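PDB 6V3Q: metallo-beta-lactamase FIM-1 from Pseudomonas aeruginosa, which probably hydrolyses beta-lactam antibiotics to substituted beta-amino acids with the help of zinc, and so makes the bacterium resistant. Local coordinates for residues T13-G18 with Q157-G162; F46-D51 with L133-I138; I166-S171 with P204-M209. One frame throughout, in Å; residues are numbered along the deposited sequence.

How the contacts relate
Contacts 1 and 2 both join the seven-stranded sheet to the five-stranded sheet. Their centres are about 11 Å apart, and F161 CD2 of contact 1 packs on V50 CG1 of contact 2 at 3.7 Å. Along the chain, contact 2 is nested inside the loop closed by contact 1, and contact 3 follows both. Contact 3 joins two loops that come after strands 159-161 and 201-203. Its centre lies about 15 Å from that of contact 1, which it touches through I15 and M209, and about 21 Å from that of contact 2, across the centre of the chain. Two contacts lie between the sheets of the sandwich, and the third packs two loops beside the zinc site.

Contact 1: T13-G18 with Q157-G162; sequences TAITQG and QGIVFG
Q157 meets T16 with CB and CG, and Q17 with its amide nitrogen. Its CB lies 4.1 Å from T16 CG2. With CG anti to the carbonyl carbon (chi1 -74°), CG lies against the same methyl at 4.0 Å. The chain then bends at chi2, and the amide ends beside the opposite backbone. There Q157 NE2 gives a weak hydrogen bond to Q17 O at 3.5 Å, with an N-H...O angle of 151°. This is the one hydrogen bond between 13-18 and 157-162.

The other half of the contact is apolar. I159 CD1 rests against two methyls, T16 CG2 at 3.6 Å and I15 CG2 at 3.8 Å. T16 CG2 therefore touches both Q157 and I159. I15 and T16 are neighbours in the chain, yet the CB of each points at 157-162. A classic beta bulge opposite V19 explains this. The facing segment has a bulge of its own, a G1 bulge at G158 and I159 opposite L154. V19 also packs on Q157 and I159, and extends the same interface. Edge strand 11-16 of one sheet thus meets strand 159-161 of the other, as in the alpha-beta/beta-alpha sandwich of metallo-beta-lactamases.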
ATOM      1  N   THR A  13      -5.342 -14.114  13.007  1.00 66.45           N
ATOM      2  CA  THR A  13      -5.733 -13.527  14.280  1.00 75.38           C
ATOM      3  C   THR A  13      -7.040 -14.142  14.753  1.00 72.24           C
ATOM      4  O   THR A  13      -7.977 -14.309  13.965  1.00 70.46           O
ATOM      5  CB  THR A  13      -5.897 -12.005  14.175  1.00 78.36           C
ATOM      6  OG1 THR A  13      -6.930 -11.703  13.230  1.00 85.94           O
ATOM      7  CG2 THR A  13      -4.602 -11.350  13.725  1.00 79.52           C
ATOM      8  N   ALA A  14      -7.099 -14.469  16.043  1.00 76.23           N
ATOM      9  CA  ALA A  14      -8.323 -15.006  16.621  1.00 77.23           C
ATOM     10  C   ALA A  14      -9.347 -13.894  16.800  1.00 68.84           C
ATOM     11  O   ALA A  14      -9.054 -12.855  17.401  1.00 73.62           O
ATOM     12  CB  ALA A  14      -8.025 -15.685  17.958  1.00 67.88           C
ATOM     13  N   ILE A  15     -10.547 -14.109  16.267  1.00 68.16           N
ATOM     14  CA  ILE A  15     -11.624 -13.128  16.328  1.00 67.63           C
ATOM     15  C   ILE A  15     -12.507 -13.446  17.526  1.00 67.74           C
ATOM     16  O   ILE A  15     -12.686 -12.613  18.421  1.00 67.31           O
ATOM     17  CB  ILE A  15     -12.438 -13.116  15.023  1.00 68.87           C
ATOM     18  CG1 ILE A  15     -11.574 -12.621  13.864  1.00 67.84           C
ATOM     19  CG2 ILE A  15     -13.683 -12.259  15.177  1.00 72.35           C
ATOM     20  CD1 ILE A  15     -11.093 -11.197  14.024  1.00 72.55           C
ATOM     21  N   THR A  16     -13.072 -14.649  17.535  1.00 71.59           N
ATOM     22  CA  THR A  16     -13.729 -15.211  18.708  1.00 74.89           C
ATOM     23  C   THR A  16     -13.407 -16.703  18.733  1.00 73.09           C
ATOM     24  O   THR A  16     -12.597 -17.191  17.937  1.00 70.42           O
ATOM     25  CB  THR A  16     -15.237 -14.926  18.692  1.00 80.33           C
ATOM     26  OG1 THR A  16     -15.805 -15.286  19.957  1.00 95.71           O
ATOM     27  CG2 THR A  16     -15.922 -15.725  17.597  1.00 77.81           C
ATOM     28  N   GLN A  17     -14.038 -17.433  19.650  1.00 84.90           N
ATOM     29  CA  GLN A  17     -13.783 -18.863  19.753  1.00 85.58           C
ATOM     30  C   GLN A  17     -14.251 -19.572  18.487  1.00 83.39           C
ATOM     31  O   GLN A  17     -15.433 -19.516  18.130  1.00 80.70           O
ATOM     32  CB  GLN A  17     -14.485 -19.440  20.980  1.00 95.74           C
ATOM     33  CG  GLN A  17     -14.002 -20.837  21.377  1.00108.02           C
ATOM     34  CD  GLN A  17     -14.671 -21.947  20.587  1.00113.11           C
ATOM     35  OE1 GLN A  17     -15.880 -21.922  20.360  1.00118.54           O
ATOM     36  NE2 GLN A  17     -13.883 -22.930  20.164  1.00111.41           N
ATOM     37  N   GLY A  18     -13.317 -20.230  17.805  1.00 77.62           N
ATOM     38  CA  GLY A  18     -13.629 -20.967  16.596  1.00 84.04           C
ATOM     39  C   GLY A  18     -13.682 -20.146  15.328  1.00 79.97           C
ATOM     40  O   GLY A  18     -14.080 -20.679  14.283  1.00 67.40           O
ATOM     41  N   GLN A 157     -22.386 -16.195  16.778  1.00 60.36           N
ATOM     42  CA  GLN A 157     -21.278 -15.463  17.376  1.00 60.25           C
ATOM     43  C   GLN A 157     -21.344 -13.963  17.122  1.00 60.41           C
ATOM     44  O   GLN A 157     -20.442 -13.237  17.554  1.00 60.13           O
ATOM     45  CB  GLN A 157     -19.939 -16.014  16.870  1.00 66.22           C
ATOM     46  CG  GLN A 157     -19.564 -17.371  17.459  1.00 76.65           C
ATOM     47  CD  GLN A 157     -19.520 -18.471  16.419  1.00 84.31           C
ATOM     48  OE1 GLN A 157     -20.391 -18.557  15.551  1.00 86.73           O
ATOM     49  NE2 GLN A 157     -18.513 -19.330  16.511  1.00 85.79           N
ATOM     50  N   GLY A 158     -22.385 -13.481  16.444  1.00 60.77           N
ATOM     51  CA  GLY A 158     -22.546 -12.055  16.227  1.00 58.24           C
ATOM     52  C   GLY A 158     -21.526 -11.430  15.302  1.00 57.34           C
ATOM     53  O   GLY A 158     -21.118 -10.285  15.526  1.00 55.26           O
ATOM     54  N   ILE A 159     -21.113 -12.141  14.255  1.00 55.51           N
ATOM     55  CA  ILE A 159     -20.089 -11.671  13.328  1.00 53.59           C
ATOM     56  C   ILE A 159     -20.677 -11.628  11.926  1.00 51.78           C
ATOM     57  O   ILE A 159     -21.327 -12.586  11.488  1.00 51.66           O
ATOM     58  CB  ILE A 159     -18.839 -12.570  13.356  1.00 54.81           C
ATOM     59  CG1 ILE A 159     -18.262 -12.657  14.768  1.00 59.68           C
ATOM     60  CG2 ILE A 159     -17.788 -12.055  12.382  1.00 56.06           C
ATOM     61  CD1 ILE A 159     -17.185 -13.698  14.913  1.00 61.44           C
ATOM     62  N   VAL A 160     -20.442 -10.522  11.224  1.00 48.61           N
ATOM     63  CA  VAL A 160     -20.745 -10.400   9.804  1.00 45.52           C
ATOM     64  C   VAL A 160     -19.445 -10.123   9.067  1.00 49.14           C
ATOM     65  O   VAL A 160     -18.704  -9.202   9.432  1.00 51.98           O
ATOM     66  CB  VAL A 160     -21.770  -9.286   9.524  1.00 51.26           C
ATOM     67  CG1 VAL A 160     -22.010  -9.149   8.030  1.00 48.95           C
ATOM     68  CG2 VAL A 160     -23.069  -9.576  10.244  1.00 56.05           C
ATOM     69  N   PHE A 161     -19.163 -10.922   8.047  1.00 45.54           N
ATOM     70  CA  PHE A 161     -18.051 -10.662   7.138  1.00 48.63           C
ATOM     71  C   PHE A 161     -18.647 -10.028   5.888  1.00 56.73           C
ATOM     72  O   PHE A 161     -19.246 -10.713   5.054  1.00 48.78           O
ATOM     73  CB  PHE A 161     -17.278 -11.932   6.811  1.00 53.23           C
ATOM     74  CG  PHE A 161     -16.161 -11.708   5.840  1.00 58.15           C
ATOM     75  CD1 PHE A 161     -14.992 -11.088   6.247  1.00 60.94           C
ATOM     76  CD2 PHE A 161     -16.288 -12.089   4.517  1.00 60.38           C
ATOM     77  CE1 PHE A 161     -13.964 -10.861   5.355  1.00 64.91           C
ATOM     78  CE2 PHE A 161     -15.264 -11.865   3.623  1.00 62.53           C
ATOM     79  CZ  PHE A 161     -14.099 -11.255   4.041  1.00 64.53           C
ATOM     80  N   GLY A 162     -18.483  -8.711   5.764  1.00 63.80           N
ATOM     81  CA  GLY A 162     -19.128  -7.980   4.688  1.00 67.48           C
ATOM     82  C   GLY A 162     -18.389  -8.007   3.371  1.00 66.20           C
ATOM     83  O   GLY A 162     -18.987  -7.701   2.335  1.00 66.87           O
TER

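Contact 2: F46-D51 with L133-I138; sequences FSILVD and LHPLVI
I48 CD1 comes up to the H134-P135 corner, where the imidazole of H134 has P135 CB 3.9 Å above one face, offset toward the rim. That packing is internal to 133-138, and I48 does not meet the ring. Its CD1 faces backbone and proline atoms instead, with L133 O at 3.7 Å and P135 CD at 4.5 Å. The peptide before P135 is cis. With the L136 N to L133 O hydrogen bond of 2.9 Å, it makes L133-L136 a type VI turn.

The turn carries L133 and L136 to the strand. I48 CG2, anti to the backbone N, touches L136 CD1 at 3.7 Å and L133 CD1 at 3.9 Å. L136 CD1 also meets V50 CG2 at 3.8 Å, so one leucine methyl serves two residues of strand 46-50. L136 runs past I48 and V50 in the opposite direction. Beyond the contact, W76 packs on I48 and L133, while V152 and L154 cover L136 from the second sheet. No hydrogen bond crosses between the segments. L133 O is already bonded within its turn, and the side chains meet mainly through methyl groups. Cohesion across this part of the buried core therefore rests on apolar packing and, probably, on the exclusion of water.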
ATOM      1  N   PHE A  46     -12.685 -30.077  11.326  1.00 76.68           N
ATOM      2  CA  PHE A  46     -12.213 -29.403  10.124  1.00 74.94           C
ATOM      3  C   PHE A  46     -12.613 -27.935  10.160  1.00 72.25           C
ATOM      4  O   PHE A  46     -13.087 -27.450  11.190  1.00 73.44           O
ATOM      5  CB  PHE A  46     -12.759 -30.102   8.877  1.00 76.24           C
ATOM      6  CG  PHE A  46     -12.478 -31.578   8.848  1.00 82.64           C
ATOM      7  CD1 PHE A  46     -11.236 -32.054   8.457  1.00 81.02           C
ATOM      8  CD2 PHE A  46     -13.448 -32.490   9.231  1.00 84.96           C
ATOM      9  CE1 PHE A  46     -10.971 -33.413   8.441  1.00 81.62           C
ATOM     10  CE2 PHE A  46     -13.189 -33.848   9.216  1.00 86.11           C
ATOM     11  CZ  PHE A  46     -11.949 -34.309   8.821  1.00 86.11           C
ATOM     12  N   SER A  47     -12.429 -27.212   9.058  1.00 65.53           N
ATOM     13  CA  SER A  47     -12.663 -25.775   9.075  1.00 66.04           C
ATOM     14  C   SER A  47     -13.149 -25.301   7.712  1.00 62.54           C
ATOM     15  O   SER A  47     -12.901 -25.934   6.681  1.00 58.75           O
ATOM     16  CB  SER A  47     -11.400 -25.012   9.491  1.00 72.70           C
ATOM     17  OG  SER A  47     -10.303 -25.350   8.661  1.00 81.59           O
ATOM     18  N   ILE A  48     -13.846 -24.167   7.725  1.00 59.79           N
ATOM     19  CA  ILE A  48     -14.411 -23.555   6.528  1.00 51.46           C
ATOM     20  C   ILE A  48     -13.621 -22.291   6.221  1.00 51.89           C
ATOM     21  O   ILE A  48     -13.341 -21.495   7.126  1.00 54.97           O
ATOM     22  CB  ILE A  48     -15.905 -23.236   6.712  1.00 54.30           C
ATOM     23  CG1 ILE A  48     -16.682 -24.509   7.055  1.00 57.28           C
ATOM     24  CG2 ILE A  48     -16.475 -22.584   5.459  1.00 53.66           C
ATOM     25  CD1 ILE A  48     -18.032 -24.249   7.682  1.00 56.46           C
ATOM     26  N   LEU A  49     -13.261 -22.110   4.953  1.00 53.17           N
ATOM     27  CA  LEU A  49     -12.501 -20.948   4.512  1.00 54.63           C
ATOM     28  C   LEU A  49     -13.438 -19.970   3.816  1.00 58.67           C
ATOM     29  O   LEU A  49     -14.161 -20.346   2.887  1.00 61.68           O
ATOM     30  CB  LEU A  49     -11.366 -21.356   3.575  1.00 54.61           C
ATOM     31  CG  LEU A  49     -10.564 -20.204   2.962  1.00 54.17           C
ATOM     32  CD1 LEU A  49      -9.837 -19.412   4.039  1.00 56.21           C
ATOM     33  CD2 LEU A  49      -9.584 -20.706   1.909  1.00 57.88           C
ATOM     34  N   VAL A  50     -13.430 -18.726   4.270  1.00 55.94           N
ATOM     35  CA  VAL A  50     -14.140 -17.646   3.600  1.00 57.42           C
ATOM     36  C   VAL A  50     -13.089 -16.792   2.908  1.00 55.70           C
ATOM     37  O   VAL A  50     -12.266 -16.151   3.573  1.00 58.55           O
ATOM     38  CB  VAL A  50     -14.983 -16.826   4.584  1.00 53.11           C
ATOM     39  CG1 VAL A  50     -15.741 -15.731   3.855  1.00 56.18           C
ATOM     40  CG2 VAL A  50     -15.942 -17.734   5.338  1.00 46.56           C
ATOM     41  N   ASP A  51     -13.095 -16.819   1.574  1.00 54.59           N
ATOM     42  CA  ASP A  51     -12.185 -16.046   0.733  1.00 61.81           C
ATOM     43  C   ASP A  51     -10.745 -16.541   0.787  1.00 63.29           C
ATOM     44  O   ASP A  51     -10.237 -16.923   1.848  1.00 66.45           O
ATOM     45  CB  ASP A  51     -12.239 -14.564   1.105  1.00 74.99           C
ATOM     46  CG  ASP A  51     -13.521 -13.904   0.653  1.00 94.56           C
ATOM     47  OD1 ASP A  51     -14.157 -14.428  -0.283  1.00 99.21           O
ATOM     48  OD2 ASP A  51     -13.883 -12.854   1.219  1.00102.45           O
ATOM     49  N   LEU A 133     -23.218 -24.215   4.407  1.00 62.51           N
ATOM     50  CA  LEU A 133     -21.988 -24.210   5.185  1.00 62.68           C
ATOM     51  C   LEU A 133     -22.260 -23.811   6.630  1.00 65.56           C
ATOM     52  O   LEU A 133     -21.522 -23.023   7.224  1.00 63.87           O
ATOM     53  CB  LEU A 133     -20.951 -23.284   4.554  1.00 62.29           C
ATOM     54  CG  LEU A 133     -20.361 -23.761   3.229  1.00 65.17           C
ATOM     55  CD1 LEU A 133     -19.308 -22.787   2.734  1.00 64.01           C
ATOM     56  CD2 LEU A 133     -19.776 -25.154   3.389  1.00 63.82           C
ATOM     57  N   HIS A 134     -23.329 -24.357   7.207  1.00 63.43           N
ATOM     58  CA  HIS A 134     -23.668 -24.077   8.595  1.00 63.07           C
ATOM     59  C   HIS A 134     -22.471 -24.392   9.490  1.00 65.47           C
ATOM     60  O   HIS A 134     -21.802 -25.414   9.290  1.00 63.79           O
ATOM     61  CB  HIS A 134     -24.889 -24.905   9.012  1.00 62.41           C
ATOM     62  CG  HIS A 134     -25.498 -24.478  10.312  1.00 64.13           C
ATOM     63  ND1 HIS A 134     -25.125 -25.022  11.523  1.00 68.03           N
ATOM     64  CD2 HIS A 134     -26.452 -23.560  10.589  1.00 67.38           C
ATOM     65  CE1 HIS A 134     -25.825 -24.459  12.491  1.00 69.46           C
ATOM     66  NE2 HIS A 134     -26.638 -23.569  11.951  1.00 72.63           N
ATOM     67  N   PRO A 135     -22.170 -23.551  10.494  1.00 64.79           N
ATOM     68  CA  PRO A 135     -22.995 -22.461  11.027  1.00 62.65           C
ATOM     69  C   PRO A 135     -22.932 -21.131  10.279  1.00 57.94           C
ATOM     70  O   PRO A 135     -23.566 -20.183  10.735  1.00 60.67           O
ATOM     71  CB  PRO A 135     -22.444 -22.282  12.443  1.00 62.02           C
ATOM     72  CG  PRO A 135     -21.028 -22.819  12.402  1.00 63.17           C
ATOM     73  CD  PRO A 135     -20.827 -23.550  11.099  1.00 59.40           C
ATOM     74  N   LEU A 136     -22.205 -21.051   9.167  1.00 61.44           N
ATOM     75  CA  LEU A 136     -22.255 -19.838   8.363  1.00 61.79           C
ATOM     76  C   LEU A 136     -23.651 -19.675   7.772  1.00 56.63           C
ATOM     77  O   LEU A 136     -24.282 -20.647   7.350  1.00 59.02           O
ATOM     78  CB  LEU A 136     -21.223 -19.869   7.228  1.00 62.92           C
ATOM     79  CG  LEU A 136     -19.750 -20.245   7.395  1.00 69.46           C
ATOM     80  CD1 LEU A 136     -18.983 -19.942   6.106  1.00 66.59           C
ATOM     81  CD2 LEU A 136     -19.087 -19.552   8.573  1.00 71.63           C
ATOM     82  N   VAL A 137     -24.139 -18.441   7.758  1.00 57.90           N
ATOM     83  CA  VAL A 137     -25.270 -18.066   6.919  1.00 53.83           C
ATOM     84  C   VAL A 137     -24.715 -17.264   5.753  1.00 52.12           C
ATOM     85  O   VAL A 137     -24.145 -16.182   5.945  1.00 53.80           O
ATOM     86  CB  VAL A 137     -26.333 -17.270   7.692  1.00 55.97           C
ATOM     87  CG1 VAL A 137     -27.397 -16.747   6.732  1.00 48.34           C
ATOM     88  CG2 VAL A 137     -26.978 -18.142   8.758  1.00 50.80           C
ATOM     89  N   ILE A 138     -24.842 -17.809   4.550  1.00 49.15           N
ATOM     90  CA  ILE A 138     -24.418 -17.122   3.339  1.00 51.16           C
ATOM     91  C   ILE A 138     -25.626 -16.377   2.790  1.00 53.25           C
ATOM     92  O   ILE A 138     -26.664 -16.985   2.506  1.00 58.17           O
ATOM     93  CB  ILE A 138     -23.848 -18.105   2.308  1.00 54.70           C
ATOM     94  CG1 ILE A 138     -22.643 -18.849   2.897  1.00 53.90           C
ATOM     95  CG2 ILE A 138     -23.450 -17.365   1.041  1.00 48.14           C
ATOM     96  CD1 ILE A 138     -22.233 -20.072   2.117  1.00 58.05           C
TER

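Contact 3: I166-S171 with P204-M209; sequences IRPSGS and PSHGPM
P168 and H206 lie side by side and point the same way. P168 CG sits 3.6 Å from H206 CB, at the edge of the imidazole and near its plane. With H206 CG anti to its carbonyl carbon (chi1 -49°), that atom too lies near P168 CG. P168 CB is 3.3 Å from H206 O, so the pyrrolidine also touches the histidine carbonyl. One face of the imidazole has S205 CB over its centre, 4.1 Å above the plane. H206 ND1 is hydrogen-bonded to P35 O, which helps fix the turn of the ring.

P168 also meets R167. Its CD lies 3.6 Å above one face of the guanidinium, offset toward the rim. R167 NE is held by S173 O. R167 NH2 and H206 NE2 remain 5.2 Å apart, without direct contact.

P204 CB approaches the carbonyl of I166 on the other loop, 3.6 Å from I166 O. A water joins the two segments here: it donates to I166 O at 2.7 Å and accepts from S205 N. No direct hydrogen bond links the two loops. S169 OG and P208 CG meet more loosely. The end of 166-171 is a type II turn from P168 to S171, and W31 of the second subunit packs on P168 and P208.

S205 OG is bonded to K86 NZ and to the oxidised cysteine at position 164, a residue of the zinc site. The side chain of H206 is about 7 Å from the zinc ion. The loops after strands 159-161 and 201-203 border the zinc site here, at the edge of the sandwich where metallo-beta-lactamases have their active site.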
ATOM      1  N   ILE A 166     -18.717  -3.815   2.346  1.00 56.12           N
ATOM      2  CA  ILE A 166     -18.563  -2.917   3.482  1.00 55.72           C
ATOM      3  C   ILE A 166     -17.213  -2.226   3.368  1.00 56.65           C
ATOM      4  O   ILE A 166     -16.188  -2.877   3.125  1.00 59.98           O
ATOM      5  CB  ILE A 166     -18.693  -3.673   4.815  1.00 58.08           C
ATOM      6  CG1 ILE A 166     -20.051  -4.374   4.894  1.00 58.32           C
ATOM      7  CG2 ILE A 166     -18.512  -2.718   5.988  1.00 57.02           C
ATOM      8  CD1 ILE A 166     -21.234  -3.446   4.735  1.00 55.54           C
ATOM      9  N   ARG A 167     -17.211  -0.909   3.532  1.00 51.54           N
ATOM     10  CA  ARG A 167     -15.995  -0.126   3.389  1.00 52.73           C
ATOM     11  C   ARG A 167     -15.193  -0.135   4.688  1.00 56.33           C
ATOM     12  O   ARG A 167     -15.763  -0.240   5.777  1.00 57.22           O
ATOM     13  CB  ARG A 167     -16.333   1.308   2.997  1.00 54.46           C
ATOM     14  CG  ARG A 167     -16.853   1.437   1.576  1.00 53.99           C
ATOM     15  CD  ARG A 167     -15.825   0.918   0.586  1.00 54.34           C
ATOM     16  NE  ARG A 167     -14.689   1.827   0.457  1.00 57.49           N
ATOM     17  CZ  ARG A 167     -13.486   1.463   0.023  1.00 68.52           C
ATOM     18  NH1 ARG A 167     -12.512   2.359  -0.065  1.00 73.69           N
ATOM     19  NH2 ARG A 167     -13.250   0.202  -0.313  1.00 67.89           N
ATOM     20  N   PRO A 168     -13.865  -0.052   4.595  1.00 60.01           N
ATOM     21  CA  PRO A 168     -13.041  -0.024   5.810  1.00 59.98           C
ATOM     22  C   PRO A 168     -13.369   1.184   6.674  1.00 59.91           C
ATOM     23  O   PRO A 168     -13.829   2.218   6.187  1.00 62.65           O
ATOM     24  CB  PRO A 168     -11.609   0.055   5.268  1.00 62.49           C
ATOM     25  CG  PRO A 168     -11.703  -0.444   3.858  1.00 62.67           C
ATOM     26  CD  PRO A 168     -13.051  -0.026   3.369  1.00 58.56           C
ATOM     27  N   SER A 169     -13.129   1.039   7.976  1.00 59.46           N
ATOM     28  CA  SER A 169     -13.338   2.154   8.889  1.00 63.53           C
ATOM     29  C   SER A 169     -12.382   3.291   8.551  1.00 64.98           C
ATOM     30  O   SER A 169     -11.212   3.068   8.230  1.00 59.48           O
ATOM     31  CB  SER A 169     -13.139   1.704  10.335  1.00 65.72           C
ATOM     32  OG  SER A 169     -11.765   1.505  10.614  1.00 68.65           O
ATOM     33  N   GLY A 170     -12.886   4.520   8.625  1.00 66.21           N
ATOM     34  CA  GLY A 170     -12.125   5.681   8.223  1.00 64.45           C
ATOM     35  C   GLY A 170     -12.218   6.016   6.754  1.00 62.82           C
ATOM     36  O   GLY A 170     -11.606   7.002   6.317  1.00 64.99           O
ATOM     37  N   SER A 171     -12.965   5.236   5.979  1.00 62.29           N
ATOM     38  CA  SER A 171     -13.069   5.480   4.550  1.00 66.80           C
ATOM     39  C   SER A 171     -13.862   6.750   4.278  1.00 67.32           C
ATOM     40  O   SER A 171     -14.862   7.033   4.944  1.00 70.67           O
ATOM     41  CB  SER A 171     -13.732   4.292   3.858  1.00 68.61           C
ATOM     42  OG  SER A 171     -13.067   3.086   4.192  1.00 78.23           O
ATOM     43  N   PRO A 204     -14.847  -5.867   7.461  1.00 55.21           N
ATOM     44  CA  PRO A 204     -14.709  -5.517   6.046  1.00 54.47           C
ATOM     45  C   PRO A 204     -13.536  -6.277   5.435  1.00 58.96           C
ATOM     46  O   PRO A 204     -12.835  -7.034   6.105  1.00 59.57           O
ATOM     47  CB  PRO A 204     -14.451  -4.010   6.089  1.00 56.20           C
ATOM     48  CG  PRO A 204     -13.692  -3.826   7.367  1.00 57.96           C
ATOM     49  CD  PRO A 204     -14.225  -4.860   8.339  1.00 58.01           C
ATOM     50  N   SER A 205     -13.327  -6.061   4.137  1.00 60.19           N
ATOM     51  CA  SER A 205     -12.238  -6.746   3.453  1.00 63.44           C
ATOM     52  C   SER A 205     -10.884  -6.134   3.773  1.00 60.30           C
ATOM     53  O   SER A 205      -9.874  -6.844   3.757  1.00 64.19           O
ATOM     54  CB  SER A 205     -12.468  -6.735   1.944  1.00 75.18           C
ATOM     55  OG  SER A 205     -13.334  -7.782   1.563  1.00 80.94           O
ATOM     56  N   HIS A 206     -10.840  -4.836   4.065  1.00 58.47           N
ATOM     57  CA  HIS A 206      -9.596  -4.133   4.339  1.00 63.25           C
ATOM     58  C   HIS A 206      -9.638  -3.515   5.727  1.00 60.44           C
ATOM     59  O   HIS A 206     -10.653  -2.937   6.131  1.00 64.15           O
ATOM     60  CB  HIS A 206      -9.342  -3.047   3.296  1.00 70.96           C
ATOM     61  CG  HIS A 206      -9.494  -3.524   1.888  1.00 78.05           C
ATOM     62  ND1 HIS A 206      -8.845  -4.642   1.410  1.00 80.88           N
ATOM     63  CD2 HIS A 206     -10.225  -3.042   0.856  1.00 78.40           C
ATOM     64  CE1 HIS A 206      -9.166  -4.826   0.143  1.00 81.04           C
ATOM     65  NE2 HIS A 206     -10.002  -3.869  -0.219  1.00 80.89           N
ATOM     66  N   GLY A 207      -8.533  -3.642   6.456  1.00 65.49           N
ATOM     67  CA  GLY A 207      -8.405  -3.002   7.742  1.00 66.17           C
ATOM     68  C   GLY A 207      -9.089  -3.753   8.864  1.00 67.02           C
ATOM     69  O   GLY A 207      -9.565  -4.882   8.697  1.00 59.81           O
ATOM     70  N   PRO A 208      -9.165  -3.124  10.033  1.00 67.77           N
ATOM     71  CA  PRO A 208      -9.599  -3.840  11.234  1.00 64.66           C
ATOM     72  C   PRO A 208     -11.101  -4.057  11.295  1.00 57.44           C
ATOM     73  O   PRO A 208     -11.897  -3.290  10.750  1.00 59.26           O
ATOM     74  CB  PRO A 208      -9.137  -2.918  12.369  1.00 66.68           C
ATOM     75  CG  PRO A 208      -9.198  -1.556  11.768  1.00 68.29           C
ATOM     76  CD  PRO A 208      -8.798  -1.726  10.324  1.00 69.79           C
ATOM     77  N   MET A 209     -11.473  -5.139  11.975  1.00 61.28           N
ATOM     78  CA  MET A 209     -12.864  -5.374  12.334  1.00 61.58           C
ATOM     79  C   MET A 209     -13.371  -4.251  13.231  1.00 58.59           C
ATOM     80  O   MET A 209     -12.640  -3.741  14.086  1.00 60.45           O
ATOM     81  CB  MET A 209     -12.990  -6.728  13.038  1.00 68.11           C
ATOM     82  CG  MET A 209     -14.269  -6.943  13.842  1.00 76.17           C
ATOM     83  SD  MET A 209     -14.253  -8.497  14.766  1.00 83.56           S
ATOM     84  CE  MET A 209     -12.803  -8.277  15.799  1.00 82.90           C
TER
HETATM   85  O   HOH W   1     -13.587  -3.416   2.423  1.00 63.43           O